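Side-chain contact in methylmalonyl-CoA epimerase, mitochondrial (Homo sapiens, PDB 3RMU), which interconverts the (R) and (S) epimers of methylmalonyl-CoA in mitochondrial propionyl-CoA metabolism and binds a cobalt ion: residues A[67-70]-A[71-75]. Residues are numbered along the deposited sequence; the frame is centred on the assembly and turned at random.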
ATOM      1  N   ALA A  67     -15.080   6.881   6.397  1.00 37.55           N
ATOM      2  CA  ALA A  67     -16.438   6.768   5.832  1.00 40.08           C
ATOM      3  C   ALA A  67     -16.521   7.461   4.469  1.00 39.81           C
ATOM      4  O   ALA A  67     -17.153   6.956   3.542  1.00 45.47           O
ATOM      5  CB  ALA A  67     -17.475   7.319   6.793  1.00 45.56           C
ATOM      6  N   GLY A  68     -15.851   8.601   4.342  1.00 42.80           N
ATOM      7  CA  GLY A  68     -15.879   9.369   3.083  1.00 48.89           C
ATOM      8  C   GLY A  68     -15.117   8.675   1.964  1.00 46.82           C
ATOM      9  O   GLY A  68     -15.531   8.692   0.809  1.00 45.58           O
ATOM     10  N   PHE A  69     -14.004   8.036   2.317  1.00 43.77           N
ATOM     11  CA  PHE A  69     -13.255   7.237   1.352  1.00 42.87           C
ATOM     12  C   PHE A  69     -14.119   6.093   0.777  1.00 41.32           C
ATOM     13  O   PHE A  69     -14.042   5.790  -0.408  1.00 37.74           O
ATOM     14  CB  PHE A  69     -11.995   6.701   2.011  1.00 40.64           C
ATOM     15  CG  PHE A  69     -11.075   5.988   1.077  1.00 39.74           C
ATOM     16  CD1 PHE A  69     -10.142   6.688   0.325  1.00 45.31           C
ATOM     17  CD2 PHE A  69     -11.137   4.624   0.945  1.00 26.76           C
ATOM     18  CE1 PHE A  69      -9.275   6.025  -0.527  1.00 45.50           C
ATOM     19  CE2 PHE A  69     -10.263   3.949   0.089  1.00 37.55           C
ATOM     20  CZ  PHE A  69      -9.335   4.661  -0.642  1.00 36.10           C
ATOM     21  N   LEU A  70     -14.970   5.502   1.611  1.00 40.60           N
ATOM     22  CA  LEU A  70     -15.717   4.306   1.226  1.00 39.83           C
ATOM     23  C   LEU A  70     -16.939   4.639   0.406  1.00 44.36           C
ATOM     24  O   LEU A  70     -17.467   3.780  -0.283  1.00 48.40           O
ATOM     25  CB  LEU A  70     -16.115   3.488   2.452  1.00 37.59           C
ATOM     26  CG  LEU A  70     -15.018   2.518   2.900  1.00 34.02           C
ATOM     27  CD1 LEU A  70     -15.281   1.990   4.313  1.00 42.56           C
ATOM     28  CD2 LEU A  70     -14.883   1.362   1.904  1.00 34.19           C
ATOM     29  N   GLN A  71     -17.371   5.893   0.476  1.00 51.25           N
ATOM     30  CA  GLN A  71     -18.359   6.422  -0.449  1.00 58.26           C
ATOM     31  C   GLN A  71     -17.771   6.634  -1.858  1.00 59.63           C
ATOM     32  O   GLN A  71     -18.448   6.359  -2.854  1.00 67.12           O
ATOM     33  CB  GLN A  71     -18.954   7.724   0.098  1.00 64.56           C
ATOM     34  CG  GLN A  71     -19.794   7.521   1.361  1.00 75.46           C
ATOM     35  CD  GLN A  71     -20.250   8.828   2.005  1.00 89.95           C
ATOM     36  OE1 GLN A  71     -20.376   9.859   1.339  1.00 94.68           O
ATOM     37  NE2 GLN A  71     -20.507   8.783   3.311  1.00 86.99           N
ATOM     38  N   LYS A  72     -16.536   7.129  -1.947  1.00 55.99           N
ATOM     39  CA  LYS A  72     -15.857   7.296  -3.252  1.00 58.72           C
ATOM     40  C   LYS A  72     -15.421   5.965  -3.873  1.00 56.21           C
ATOM     41  O   LYS A  72     -15.477   5.804  -5.088  1.00 53.73           O
ATOM     42  CB  LYS A  72     -14.627   8.228  -3.153  1.00 57.39           C
ATOM     43  CG  LYS A  72     -14.792   9.565  -3.890  1.00 74.62           C
ATOM     44  CD  LYS A  72     -13.450  10.144  -4.339  1.00 81.31           C
ATOM     45  CE  LYS A  72     -13.619  11.560  -4.895  1.00 85.20           C
ATOM     46  NZ  LYS A  72     -12.316  12.267  -5.092  1.00 86.93           N
ATOM     47  N   ASN A  73     -14.970   5.037  -3.031  1.00 49.28           N
ATOM     48  CA  ASN A  73     -14.430   3.747  -3.465  1.00 46.57           C
ATOM     49  C   ASN A  73     -15.267   2.634  -2.843  1.00 45.38           C
ATOM     50  O   ASN A  73     -14.978   2.164  -1.741  1.00 40.32           O
ATOM     51  CB  ASN A  73     -12.956   3.629  -3.045  1.00 43.94           C
ATOM     52  CG  ASN A  73     -12.141   4.845  -3.458  1.00 48.90           C
ATOM     53  OD1 ASN A  73     -11.543   4.873  -4.541  1.00 53.82           O
ATOM     54  ND2 ASN A  73     -12.154   5.879  -2.614  1.00 40.09           N
ATOM     55  N   LYS A  74     -16.317   2.233  -3.562  1.00 49.61           N
ATOM     56  CA  LYS A  74     -17.374   1.371  -3.025  1.00 49.28           C
ATOM     57  C   LYS A  74     -16.869  -0.053  -2.771  1.00 45.13           C
ATOM     58  O   LYS A  74     -17.362  -0.750  -1.868  1.00 43.71           O
ATOM     59  CB  LYS A  74     -18.574   1.318  -3.987  1.00 57.69           C
ATOM     60  CG  LYS A  74     -19.060   2.674  -4.538  1.00 69.81           C
ATOM     61  CD  LYS A  74     -20.026   3.380  -3.596  1.00 82.74           C
ATOM     62  CE  LYS A  74     -21.479   3.142  -3.981  1.00 87.86           C
ATOM     63  NZ  LYS A  74     -22.406   3.758  -2.994  1.00 91.22           N
ATOM     64  N   ALA A  75     -15.882  -0.482  -3.556  1.00 44.51           N
ATOM     65  CA  ALA A  75     -15.245  -1.795  -3.344  1.00 40.81           C
ATOM     66  C   ALA A  75     -14.144  -1.731  -2.298  1.00 38.52           C
ATOM     67  O   ALA A  75     -13.577  -2.759  -1.941  1.00 37.06           O
ATOM     68  CB  ALA A  75     -14.710  -2.374  -4.687  1.00 37.90           C
TER
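Phe69 carries CG beside its own carbonyl carbon, trans to the backbone N (chi1 -174°), while Asn73, four residues on, sets CG next to its backbone N (chi1 -50°), a setting that directs its amide back toward the Phe69 ring. The two meet at the C-terminal end of the short helix 67-72, where the chain unwinds before running into strand 77-85 of this glyoxalase-fold (VOC) protein. Asn73 is the first residue to leave helical backbone angles, yet it stays tied to the last turn twice. Its N gives the i to i+4 bond to Phe69 O at 2.9 Å, lying in the carbonyl plane. From the side chain, ND2 reaches the same oxygen, also at 2.9 Å and nearly straight, this time tilted somewhat off that plane but with the oxygen close to the plane of the amide.

Phe69 O is thus gripped by two donors from one residue, and the ND2 bond, with the ring beneath, probably fixes the rotation of the Asn73 amide. The amide lies nearly flat over the Phe69 ring, the two planes 25° apart, and ND2 sits 3.4 Å above the ring plane, over its centre: a stacked amide-on-aromatic contact rather than an N-H pointed at the pi face. The ring itself packs edge-to-face with His79, a neighbour in sequence of the cobalt ligand His80, whose side chain is about 8 Å from that of Phe69; the helix end is thereby joined to the metal-bearing strand.

The bonds one step earlier in the helix are longer. Gln71 N binds Ala67 O at 3.3 Å, and the bond from Lys72 N to Gly68 O is weak. Gln71 itself lays its aliphatic chain back along the helix, CG lying 3.5 Å from Ala67 O.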